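Local coordinates for protein 2-oxoadipate dioxygenase/decarboxylase (Pseudomonas putida, PDB 6W1G) that catalyses the iron(II)-dependent decarboxylation and hydroxylation of 2-oxoadipate to D-2-hydroxyglutarate, using molecular oxygen, in a D-lysine catabolic pathway, at residues 68-74 / 224-230; 126-130 / 396-400; 261-267 / 294-300; 24-28 / 290-294. Where two conformers were deposited one is given. Residue numbers count along the deposited sequence, not the author numbering.

Contact 1 (68-74 / 224-230); sequences ERHGAIR and INHLTPR. With NI (nickel (II) ion), chain B.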
# COMPACT_ATOMS: atom_id res chain seq x y z
N GLU A 68 7.72 -4.16 6.98
CA GLU A 68 6.77 -3.34 6.26
C GLU A 68 6.24 -4.04 5.01
O GLU A 68 7.02 -4.46 4.15
CB GLU A 68 7.41 -2.00 5.90
CG GLU A 68 6.50 -1.14 5.05
CD GLU A 68 6.84 0.34 5.07
OE1 GLU A 68 7.79 0.78 5.78
OE2 GLU A 68 6.12 1.09 4.34
N ARG A 69 4.92 -4.16 4.92
CA ARG A 69 4.29 -4.85 3.82
C ARG A 69 2.95 -4.21 3.49
O ARG A 69 2.36 -3.48 4.28
CB ARG A 69 3.98 -6.32 4.17
CG ARG A 69 5.16 -7.21 4.39
CD ARG A 69 4.76 -8.49 5.07
NE ARG A 69 4.52 -8.35 6.49
CZ ARG A 69 5.41 -8.60 7.43
NH1 ARG A 69 6.66 -8.99 7.10
NH2 ARG A 69 5.01 -8.37 8.68
N HIS A 70 2.45 -4.54 2.29
CA HIS A 70 1.04 -4.36 1.99
C HIS A 70 0.47 -5.66 1.44
O HIS A 70 1.18 -6.42 0.78
CB HIS A 70 0.66 -3.19 1.06
CG HIS A 70 0.87 -3.36 -0.40
ND1 HIS A 70 1.97 -2.85 -1.06
CD2 HIS A 70 0.09 -3.93 -1.35
CE1 HIS A 70 1.86 -3.13 -2.35
NE2 HIS A 70 0.74 -3.78 -2.56
N GLY A 71 -0.80 -5.92 1.70
CA GLY A 71 -1.52 -6.98 1.02
C GLY A 71 -2.51 -6.39 0.05
O GLY A 71 -2.85 -5.21 0.13
N ALA A 72 -2.98 -7.23 -0.87
CA ALA A 72 -4.03 -6.85 -1.80
C ALA A 72 -5.02 -8.01 -1.88
O ALA A 72 -4.61 -9.17 -2.00
CB ALA A 72 -3.43 -6.61 -3.19
N ILE A 73 -6.30 -7.67 -1.79
CA ILE A 73 -7.40 -8.61 -1.83
C ILE A 73 -8.53 -8.01 -2.66
O ILE A 73 -8.59 -6.80 -2.91
CB ILE A 73 -7.94 -8.91 -0.42
CG1 ILE A 73 -8.47 -7.65 0.29
CG2 ILE A 73 -6.87 -9.62 0.36
CD1 ILE A 73 -9.20 -7.88 1.60
N ARG A 74 -9.47 -8.88 -3.01
CA ARG A 74 -10.66 -8.51 -3.77
C ARG A 74 -11.86 -9.15 -3.10
O ARG A 74 -11.81 -10.33 -2.77
CB ARG A 74 -10.56 -9.07 -5.19
CG ARG A 74 -9.32 -8.57 -5.91
CD ARG A 74 -8.95 -9.49 -7.07
NE ARG A 74 -7.91 -8.91 -7.90
CZ ARG A 74 -7.28 -9.57 -8.86
NH1 ARG A 74 -7.61 -10.83 -9.11
NH2 ARG A 74 -6.34 -8.97 -9.56
N ILE A 224 -5.03 -13.99 -0.85
CA ILE A 224 -4.06 -12.91 -1.03
C ILE A 224 -3.73 -12.82 -2.52
O ILE A 224 -3.25 -13.78 -3.14
CB ILE A 224 -2.81 -13.17 -0.19
CG1 ILE A 224 -3.19 -13.12 1.29
CG2 ILE A 224 -1.72 -12.18 -0.53
CD1 ILE A 224 -2.10 -13.57 2.22
N ASN A 225 -3.98 -11.67 -3.11
CA ASN A 225 -3.59 -11.44 -4.50
C ASN A 225 -2.10 -11.17 -4.61
O ASN A 225 -1.44 -11.60 -5.58
CB ASN A 225 -4.33 -10.23 -5.03
CG ASN A 225 -4.04 -9.95 -6.47
OD1 ASN A 225 -3.41 -8.94 -6.78
ND2 ASN A 225 -4.49 -10.81 -7.37
N HIS A 226 -1.56 -10.46 -3.64
CA HIS A 226 -0.11 -10.39 -3.44
C HIS A 226 0.11 -9.82 -2.05
O HIS A 226 -0.76 -9.19 -1.44
CB HIS A 226 0.61 -9.60 -4.53
CG HIS A 226 0.11 -8.22 -4.72
ND1 HIS A 226 -0.80 -7.89 -5.69
CD2 HIS A 226 0.38 -7.06 -4.06
CE1 HIS A 226 -1.06 -6.59 -5.64
NE2 HIS A 226 -0.35 -6.06 -4.66
N LEU A 227 1.32 -10.07 -1.55
CA LEU A 227 1.85 -9.47 -0.34
C LEU A 227 3.20 -8.89 -0.70
O LEU A 227 4.09 -9.64 -1.13
CB LEU A 227 2.00 -10.56 0.69
CG LEU A 227 2.02 -10.25 2.10
CD1 LEU A 227 1.20 -9.28 2.69
CD2 LEU A 227 2.26 -11.39 2.98
N THR A 228 3.35 -7.58 -0.53
CA THR A 228 4.47 -6.83 -1.10
C THR A 228 5.35 -6.29 0.00
O THR A 228 4.88 -5.47 0.81
CB THR A 228 3.93 -5.66 -1.93
OG1 THR A 228 3.08 -6.22 -2.93
CG2 THR A 228 5.06 -4.88 -2.55
N PRO A 229 6.61 -6.72 0.05
CA PRO A 229 7.57 -6.12 0.97
C PRO A 229 8.13 -4.83 0.40
O PRO A 229 8.04 -4.55 -0.79
CB PRO A 229 8.67 -7.18 1.09
CG PRO A 229 8.67 -7.84 -0.21
CD PRO A 229 7.25 -7.79 -0.76
N ARG A 230 8.74 -4.05 1.28
CA ARG A 230 9.33 -2.76 0.95
C ARG A 230 10.85 -2.88 0.84
O ARG A 230 11.53 -3.30 1.78
CB ARG A 230 8.99 -1.71 2.01
CG ARG A 230 9.63 -0.37 1.73
CD ARG A 230 9.29 0.65 2.81
NE ARG A 230 10.01 1.87 2.59
CZ ARG A 230 10.04 2.92 3.42
NH1 ARG A 230 9.38 2.89 4.58
NH2 ARG A 230 10.73 3.99 3.10
NI NI B . 0.15 -4.08 -4.56
O HOH W 1 -5.69 -6.94 -6.75
O HOH W 2 -1.92 -3.52 -4.38
O HOH W 3 0.26 -2.06 -4.86
O HOH W 4 -0.42 -3.69 -6.73
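The His-70 imidazole lies with one face over Thr-228, whose CB is 3.6 Å from the ring centroid, a CH-pi contact. The His-226 ring is covered likewise by Ala-72 CB, 3.6 Å from its centroid. Both rings stand on one face of an antiparallel strand pair and meet rim to rim, each turning NE2 to the nickel (His-70 NE2 2.1 Å, His-226 NE2 2.0 Å); His-70 ND1 is hydrogen-bonded to Glu-296 OE2 of strand 288-298. With Glu-294 they form the metal site that holds Fe(2+) in the enzyme; His-70, Arg-74 and His-226 also bind 2-oxoadipate. Reciprocal bonds set the register, His-70 N to Thr-228 O (3.0 Å) and Thr-228 N to His-70 O (2.8 Å); Asn-225 N also bonds to Ala-72 O (2.8 Å). At one end Glu-68 OE1 salt-bridges Arg-230 NH1 (2.9 Å) and Glu-68 OE2 salt-bridges Arg-127. Strand 69-75 runs between 226-229, an outermost strand of the five-stranded sheet, and 127-133; helices 9-27 and 29-48 cover the face bearing Arg-69, Leu-227 and Pro-229.

Contact 2 (126-130 / 396-400); sequences FRVFT and YEDFL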
# COMPACT_ATOMS: atom_id res chain seq x y z
N PHE A 126 1.40 -1.63 8.01
CA PHE A 126 0.66 -2.58 7.17
C PHE A 126 -0.55 -1.93 6.56
O PHE A 126 -1.33 -1.25 7.25
CB PHE A 126 0.26 -3.78 8.01
CG PHE A 126 -0.38 -4.88 7.26
CD1 PHE A 126 0.31 -5.54 6.25
CD2 PHE A 126 -1.65 -5.31 7.58
CE1 PHE A 126 -0.27 -6.61 5.57
CE2 PHE A 126 -2.23 -6.38 6.93
CZ PHE A 126 -1.53 -7.03 5.92
N ARG A 127 -0.77 -2.20 5.28
CA ARG A 127 -1.96 -1.74 4.56
C ARG A 127 -2.54 -2.90 3.78
O ARG A 127 -1.80 -3.80 3.39
CB ARG A 127 -1.74 -0.64 3.49
CG ARG A 127 -0.76 0.41 3.76
CD ARG A 127 0.54 0.12 3.05
NE ARG A 127 1.46 1.15 3.33
CZ ARG A 127 2.78 0.97 3.48
NH1 ARG A 127 3.57 1.96 3.79
NH2 ARG A 127 3.33 -0.24 3.31
N VAL A 128 -3.86 -2.86 3.56
CA VAL A 128 -4.50 -3.84 2.71
C VAL A 128 -5.28 -3.10 1.63
O VAL A 128 -6.31 -2.45 1.93
CB VAL A 128 -5.37 -4.85 3.43
CG1 VAL A 128 -6.01 -5.80 2.39
CG2 VAL A 128 -4.55 -5.63 4.42
N PHE A 129 -4.79 -3.16 0.40
CA PHE A 129 -5.47 -2.62 -0.77
C PHE A 129 -6.63 -3.55 -1.10
O PHE A 129 -6.41 -4.75 -1.31
CB PHE A 129 -4.49 -2.56 -1.94
CG PHE A 129 -5.00 -1.81 -3.14
CD1 PHE A 129 -5.67 -2.45 -4.17
CD2 PHE A 129 -4.84 -0.44 -3.22
CE1 PHE A 129 -6.11 -1.74 -5.25
CE2 PHE A 129 -5.30 0.26 -4.32
CZ PHE A 129 -5.93 -0.38 -5.32
N THR A 130 -7.85 -3.03 -1.03
CA THR A 130 -9.06 -3.83 -1.07
C THR A 130 -9.92 -3.37 -2.24
O THR A 130 -10.40 -2.23 -2.27
CB THR A 130 -9.81 -3.68 0.23
OG1 THR A 130 -8.96 -4.08 1.31
CG2 THR A 130 -11.07 -4.54 0.27
N TYR A 396 5.35 8.05 1.61
CA TYR A 396 4.05 7.77 1.01
C TYR A 396 3.54 6.43 1.49
O TYR A 396 4.25 5.42 1.39
CB TYR A 396 4.26 7.77 -0.50
CG TYR A 396 2.96 7.69 -1.30
CD1 TYR A 396 2.00 8.68 -1.14
CD2 TYR A 396 2.73 6.68 -2.21
CE1 TYR A 396 0.82 8.68 -1.90
CE2 TYR A 396 1.58 6.67 -2.98
CZ TYR A 396 0.61 7.68 -2.79
OH TYR A 396 -0.56 7.75 -3.50
N GLU A 397 2.30 6.42 1.97
CA GLU A 397 1.65 5.26 2.54
C GLU A 397 0.60 4.64 1.65
O GLU A 397 0.05 3.58 2.01
CB GLU A 397 0.95 5.65 3.88
CG GLU A 397 1.87 6.29 4.87
CD GLU A 397 2.86 5.36 5.55
OE1 GLU A 397 2.89 4.13 5.26
OE2 GLU A 397 3.68 5.88 6.37
N ASP A 398 0.30 5.27 0.51
CA ASP A 398 -0.82 4.88 -0.36
C ASP A 398 -0.28 4.24 -1.65
O ASP A 398 0.77 3.60 -1.63
CB ASP A 398 -1.72 6.09 -0.50
CG ASP A 398 -2.28 6.49 0.85
OD1 ASP A 398 -3.07 5.70 1.38
OD2 ASP A 398 -1.86 7.53 1.39
N PHE A 399 -1.04 4.37 -2.74
CA PHE A 399 -0.77 3.60 -3.94
C PHE A 399 -0.77 4.52 -5.15
O PHE A 399 -1.18 5.70 -5.06
CB PHE A 399 -1.79 2.47 -4.05
CG PHE A 399 -1.63 1.51 -2.90
CD1 PHE A 399 -0.73 0.49 -2.98
CD2 PHE A 399 -2.28 1.69 -1.69
CE1 PHE A 399 -0.49 -0.36 -1.94
CE2 PHE A 399 -2.01 0.87 -0.61
CZ PHE A 399 -1.17 -0.19 -0.75
N LEU A 400 -0.23 4.03 -6.26
CA LEU A 400 -0.17 4.87 -7.45
C LEU A 400 -1.57 5.24 -7.92
O LEU A 400 -2.51 4.43 -7.86
CB LEU A 400 0.64 4.19 -8.55
CG LEU A 400 2.14 4.01 -8.25
CD1 LEU A 400 2.82 3.18 -9.34
CD2 LEU A 400 2.84 5.37 -8.06
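Charge pairing holds one end of this contact. Arg-127 points its side chain at the loop 396-400, and its NH1 makes a salt bridge with Glu-397 OE1 at 2.7 Å, the carboxylate lying near the guanidinium plane. A weak hydrogen bond from Arg-127 NE to the backbone Glu-397 O, 3.1 Å long, ties the same arginine to the main chain of the loop. Both charges have further partners: Arg-127 also pairs with Glu-68, and Glu-397 with Arg-64, so the bridge belongs to a buried ionic network.

Aromatic packing holds the other end. The edge of the Phe-129 ring meets the face of Phe-399 in a T-shaped stack, with centroids 5.1 Å apart, planes at 65° and Phe-129 CD2 3.7 Å from Phe-399 CD2. Phe-399 also meets His-70 edge-to-face and Arg-298 through a cation-pi contact, and its side chain comes within about 5 Å of the nickel, so it forms part of the wall beside the metal site.

Within the loop, Tyr-396 OH donates to Phe-399 O at 2.6 Å, closing a link over three residues. The loop, which follows strand 389-393, packs against strand 127-133, itself set between strands 108-114 and 69-75 of the five-stranded sheet; helix 78-90 packs against Val-128 and Thr-130.

Contact 3 (261-267 / 294-300); sequences PILLRQT and EIEQRGA. With NI (nickel (II) ion), chain B.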
# COMPACT_ATOMS: atom_id res chain seq x y z
N PRO A 261 13.25 9.86 -4.09
CA PRO A 261 12.07 9.23 -4.69
C PRO A 261 10.78 9.90 -4.28
O PRO A 261 10.65 10.45 -3.18
CB PRO A 261 12.18 7.78 -4.20
CG PRO A 261 13.72 7.60 -4.10
CD PRO A 261 14.12 8.89 -3.41
N ILE A 262 9.78 9.76 -5.15
CA ILE A 262 8.45 10.28 -4.94
C ILE A 262 7.43 9.16 -5.16
O ILE A 262 7.63 8.26 -5.97
CB ILE A 262 8.14 11.51 -5.85
CG1 ILE A 262 8.31 11.15 -7.33
CG2 ILE A 262 9.04 12.67 -5.44
CD1 ILE A 262 8.06 12.34 -8.25
N LEU A 263 6.31 9.25 -4.43
CA LEU A 263 5.26 8.23 -4.50
C LEU A 263 5.86 6.86 -4.25
O LEU A 263 6.46 6.64 -3.19
CB LEU A 263 4.44 8.33 -5.78
CG LEU A 263 3.72 9.67 -5.95
CD1 LEU A 263 2.85 9.65 -7.21
CD2 LEU A 263 2.89 10.05 -4.77
N LEU A 264 5.71 5.89 -5.17
CA LEU A 264 6.34 4.60 -5.02
C LEU A 264 6.72 4.11 -6.41
O LEU A 264 6.22 4.61 -7.41
CB LEU A 264 5.48 3.61 -4.26
CG LEU A 264 4.19 3.16 -4.91
CD1 LEU A 264 4.39 2.08 -5.96
CD2 LEU A 264 3.24 2.62 -3.84
N ARG A 265 7.58 3.09 -6.44
CA ARG A 265 7.90 2.34 -7.64
C ARG A 265 7.58 0.89 -7.37
O ARG A 265 7.73 0.42 -6.24
CB ARG A 265 9.36 2.46 -7.98
CG ARG A 265 9.82 3.89 -8.18
CD ARG A 265 11.28 3.99 -8.63
NE ARG A 265 11.38 3.66 -10.05
CZ ARG A 265 12.45 3.17 -10.66
NH1 ARG A 265 13.55 2.91 -9.99
NH2 ARG A 265 12.40 2.94 -11.98
N GLN A 266 7.08 0.18 -8.39
CA GLN A 266 6.68 -1.21 -8.19
C GLN A 266 6.85 -2.04 -9.47
O GLN A 266 6.78 -1.51 -10.59
CB GLN A 266 5.23 -1.35 -7.74
CG GLN A 266 4.24 -0.83 -8.75
CD GLN A 266 2.77 -0.76 -8.29
OE1 GLN A 266 2.44 -0.45 -7.12
NE2 GLN A 266 1.88 -1.03 -9.23
N THR A 267 7.09 -3.33 -9.29
CA THR A 267 7.04 -4.25 -10.43
C THR A 267 6.56 -5.60 -9.89
O THR A 267 6.39 -5.80 -8.69
CB THR A 267 8.35 -4.32 -11.24
OG1 THR A 267 8.11 -5.05 -12.44
CG2 THR A 267 9.46 -4.93 -10.47
N GLU A 294 4.78 -9.12 -6.07
CA GLU A 294 5.09 -7.71 -6.28
C GLU A 294 6.19 -7.27 -5.34
O GLU A 294 6.36 -7.83 -4.23
CB GLU A 294 3.81 -6.89 -6.06
CG GLU A 294 3.93 -5.39 -6.27
CD GLU A 294 2.58 -4.75 -6.11
OE1 GLU A 294 2.13 -4.52 -4.97
OE2 GLU A 294 1.92 -4.48 -7.14
N ILE A 295 6.91 -6.25 -5.75
CA ILE A 295 7.92 -5.58 -4.94
C ILE A 295 7.73 -4.08 -5.11
O ILE A 295 7.41 -3.62 -6.20
CB ILE A 295 9.36 -6.04 -5.37
CG1 ILE A 295 10.44 -5.43 -4.53
CG2 ILE A 295 9.63 -5.78 -6.85
CD1 ILE A 295 10.40 -5.78 -3.09
N GLU A 296 7.97 -3.31 -4.04
CA GLU A 296 7.82 -1.86 -4.10
C GLU A 296 8.91 -1.16 -3.32
O GLU A 296 9.48 -1.70 -2.37
CB GLU A 296 6.45 -1.40 -3.59
CG GLU A 296 6.23 -1.43 -2.09
CD GLU A 296 4.74 -1.16 -1.66
OE1 GLU A 296 3.97 -0.73 -2.51
OE2 GLU A 296 4.36 -1.41 -0.52
N GLN A 297 9.15 0.08 -3.73
CA GLN A 297 10.02 1.02 -3.07
C GLN A 297 9.17 2.27 -2.80
O GLN A 297 8.53 2.78 -3.72
CB GLN A 297 11.23 1.39 -3.95
CG GLN A 297 12.20 2.35 -3.27
CD GLN A 297 13.28 2.84 -4.17
OE1 GLN A 297 13.70 2.18 -5.14
NE2 GLN A 297 13.80 3.99 -3.84
N ARG A 298 9.16 2.78 -1.57
CA ARG A 298 8.28 3.89 -1.20
C ARG A 298 9.10 5.15 -0.97
O ARG A 298 10.04 5.12 -0.19
CB ARG A 298 7.42 3.56 0.03
CG ARG A 298 6.36 2.57 -0.30
CD ARG A 298 5.48 2.20 0.91
NE ARG A 298 4.35 1.41 0.45
CZ ARG A 298 3.25 1.93 -0.06
NH1 ARG A 298 3.01 3.24 -0.02
NH2 ARG A 298 2.35 1.13 -0.63
N GLY A 299 8.68 6.23 -1.62
CA GLY A 299 9.30 7.53 -1.53
C GLY A 299 8.38 8.57 -0.91
O GLY A 299 7.56 8.23 -0.06
N ALA A 300 8.55 9.82 -1.30
CA ALA A 300 7.88 10.95 -0.66
C ALA A 300 6.42 11.05 -1.06
O ALA A 300 6.05 10.99 -2.24
CB ALA A 300 8.58 12.23 -1.06
NI NI B . 0.15 -4.08 -4.56
O HOH W 5 14.62 3.44 -7.38
O HOH W 4 -0.42 -3.69 -6.73
O HOH W 2 -1.92 -3.52 -4.38
O HOH W 3 0.26 -2.06 -4.86
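An antiparallel two-stranded sheet, strands 264-275 and 288-298, carries the carboxylate ligand of the metal site. Glu-294 binds the nickel through OE1 at 2.1 Å, and this oxygen is also hydrogen-bonded to Thr-228 OG1, while its OE2 accepts a 2.5 Å hydrogen bond from water 4, itself a metal ligand. Paired backbone bonds set the register: Arg-265 N to Gln-297 O and Gln-297 N to Arg-265 O, both 2.9 Å, then Thr-267 N to Ile-295 O (3.1 Å) and Ile-295 N to Thr-267 O (3.0 Å). Beyond the regular strands the pairing continues through Gly-299 N to Leu-263 O (2.7 Å) and Leu-263 N to Ala-300 O (2.8 Å). A side chain on Gly-299 would collide with Pro-261 and Ile-262. Leu-264, Gln-266, Glu-296 and Arg-298 share one face, where Glu-296 accepts a bond from the metal ligand His-70. Arg-298 NE also salt-bridges Glu-296 OE2 at 3.0 Å, and Leu-264 CD2 covers one face of its guanidinium, 3.6 Å from Arg-298 NH2.

Contact 4 (24-28 / 290-294); sequences YKQEV and ARFGE. With NI (nickel (II) ion), chain B.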
# COMPACT_ATOMS: atom_id res chain seq x y z
N TYR A 24 1.47 -16.69 3.95
CA TYR A 24 1.71 -16.52 2.53
C TYR A 24 3.01 -17.20 2.11
O TYR A 24 3.09 -17.80 1.04
CB TYR A 24 1.66 -15.02 2.17
CG TYR A 24 1.76 -14.73 0.71
CD1 TYR A 24 0.74 -15.10 -0.18
CD2 TYR A 24 2.85 -14.10 0.20
CE1 TYR A 24 0.84 -14.81 -1.52
CE2 TYR A 24 2.97 -13.85 -1.15
CZ TYR A 24 1.96 -14.20 -2.00
OH TYR A 24 2.08 -13.92 -3.33
N LYS A 25 4.03 -17.10 2.95
CA LYS A 25 5.30 -17.74 2.63
C LYS A 25 5.14 -19.25 2.52
O LYS A 25 5.75 -19.87 1.66
CB LYS A 25 6.32 -17.36 3.69
CG LYS A 25 7.70 -17.94 3.42
CD LYS A 25 8.71 -17.49 4.46
CE LYS A 25 9.97 -18.32 4.37
NZ LYS A 25 11.11 -17.82 5.19
N GLN A 26 4.32 -19.86 3.37
CA GLN A 26 4.03 -21.28 3.27
C GLN A 26 3.30 -21.60 1.96
O GLN A 26 3.59 -22.61 1.31
CB GLN A 26 3.25 -21.69 4.51
CG GLN A 26 2.67 -23.09 4.43
CD GLN A 26 1.27 -23.15 3.81
OE1 GLN A 26 1.01 -23.93 2.89
NE2 GLN A 26 0.35 -22.30 4.32
N GLU A 27 2.37 -20.76 1.58
CA GLU A 27 1.61 -20.97 0.35
C GLU A 27 2.46 -20.74 -0.89
O GLU A 27 2.25 -21.41 -1.92
CB GLU A 27 0.40 -20.04 0.31
CG GLU A 27 -0.66 -20.34 1.36
CD GLU A 27 -1.89 -19.44 1.25
OE1 GLU A 27 -1.91 -18.53 0.41
OE2 GLU A 27 -2.87 -19.69 2.00
N VAL A 28 3.36 -19.76 -0.86
CA VAL A 28 4.08 -19.25 -2.01
C VAL A 28 5.56 -19.15 -1.64
O VAL A 28 6.06 -18.08 -1.24
CB VAL A 28 3.51 -17.89 -2.47
CG1 VAL A 28 4.22 -17.35 -3.68
CG2 VAL A 28 2.02 -18.01 -2.76
N ALA A 290 -2.37 -18.62 -12.07
CA ALA A 290 -1.10 -18.10 -11.60
C ALA A 290 -1.31 -17.20 -10.41
O ALA A 290 -2.30 -16.45 -10.34
CB ALA A 290 -0.41 -17.32 -12.73
N ARG A 291 -0.39 -17.29 -9.46
CA ARG A 291 -0.27 -16.34 -8.36
C ARG A 291 0.91 -15.45 -8.67
O ARG A 291 1.99 -15.96 -9.02
CB ARG A 291 -0.06 -17.02 -7.02
CG ARG A 291 -1.22 -17.96 -6.68
CD ARG A 291 -1.18 -18.40 -5.21
NE ARG A 291 -1.66 -17.32 -4.35
CZ ARG A 291 -1.88 -17.46 -3.05
NH1 ARG A 291 -1.55 -18.59 -2.42
NH2 ARG A 291 -2.37 -16.42 -2.36
N PHE A 292 0.71 -14.14 -8.60
CA PHE A 292 1.74 -13.18 -8.92
C PHE A 292 2.19 -12.45 -7.68
O PHE A 292 1.42 -12.17 -6.78
CB PHE A 292 1.23 -12.17 -9.90
CG PHE A 292 0.89 -12.74 -11.24
CD1 PHE A 292 1.87 -12.89 -12.21
CD2 PHE A 292 -0.40 -13.18 -11.53
CE1 PHE A 292 1.55 -13.44 -13.45
CE2 PHE A 292 -0.70 -13.71 -12.77
CZ PHE A 292 0.27 -13.85 -13.72
N GLY A 293 3.46 -12.10 -7.66
CA GLY A 293 4.05 -11.33 -6.59
C GLY A 293 4.39 -9.93 -7.06
O GLY A 293 4.25 -9.54 -8.22
N GLU A 294 4.78 -9.12 -6.07
CA GLU A 294 5.09 -7.71 -6.28
C GLU A 294 6.19 -7.27 -5.34
O GLU A 294 6.36 -7.83 -4.23
CB GLU A 294 3.81 -6.89 -6.06
CG GLU A 294 3.93 -5.39 -6.27
CD GLU A 294 2.58 -4.75 -6.11
OE1 GLU A 294 2.13 -4.52 -4.97
OE2 GLU A 294 1.92 -4.48 -7.14
NI NI B . 0.15 -4.08 -4.56
O HOH W 6 0.14 -14.03 -5.03
O HOH W 7 -3.72 -16.55 0.33
O HOH W 8 -0.48 -21.24 -2.93
O HOH W 4 -0.42 -3.69 -6.73
O HOH W 2 -1.92 -3.52 -4.38
O HOH W 3 0.26 -2.06 -4.86
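Arg-291 reaches the end of helix 9-27 through an m, t, p side chain: the bend at chi3 (77°) turns the guanidinium so that its edge meets the carboxylate of Glu-27. There Arg-291 NH1 makes a salt bridge with Glu-27 OE1, 2.9 Å long and nearly straight. Glu-27 holds m, t with chi3 near 0°, which brings OE1 to the arginine while OE2 accepts a bond from Trp-192 N. Over a face of the guanidinium lie Val-28, its CG2 3.6 Å from Arg-291 NH1, and the ring edge of Tyr-24, its CE1 3.7 Å from Arg-291 NH2. The contact joins the C-terminal turn of helix 9-27, where Val-28 N still bonds to Tyr-24 O at 2.7 Å, to strand 288-298 of the two-stranded antiparallel sheet. Tyr-24, in the t rotamer, extends its hydroxyl beyond the arginine to water 6 (OH to water 2.6 Å), which donates to Phe-292 O at 2.9 Å. Two more waters join helix and arginine: water 7 between Glu-27 OE1 (2.7 Å) and Arg-291 NH2 (3.0 Å), and water 8 between Glu-27 O and Arg-291 NH1, at 2.9 Å from each.

How the contacts relate
The nickel site draws on two sheets: contact 1 supplies His-70 and His-226, and Glu-294, shared by contacts 3 and 4, completes the protein ligands. Second-shell bonds tie the sheets together, Thr-228 OG1 to Glu-294 OE1 and His-70 ND1 to Glu-296 OE2, both 2.8 Å. Contact 2 joins contact 1 through Glu-68 OE2 and Arg-127 NH1 (2.8 Å) and through Phe-129 N and Gly-71 O (2.8 Å). It meets contact 3 where Arg-298 NH1 bonds to Asp-398 O (2.8 Å). Contact 4 lies farther along strand 288-298, its centre about 20 Å from that of contact 3, and touches contact 1 through Arg-291 NH2 and Ile-224 O (2.9 Å).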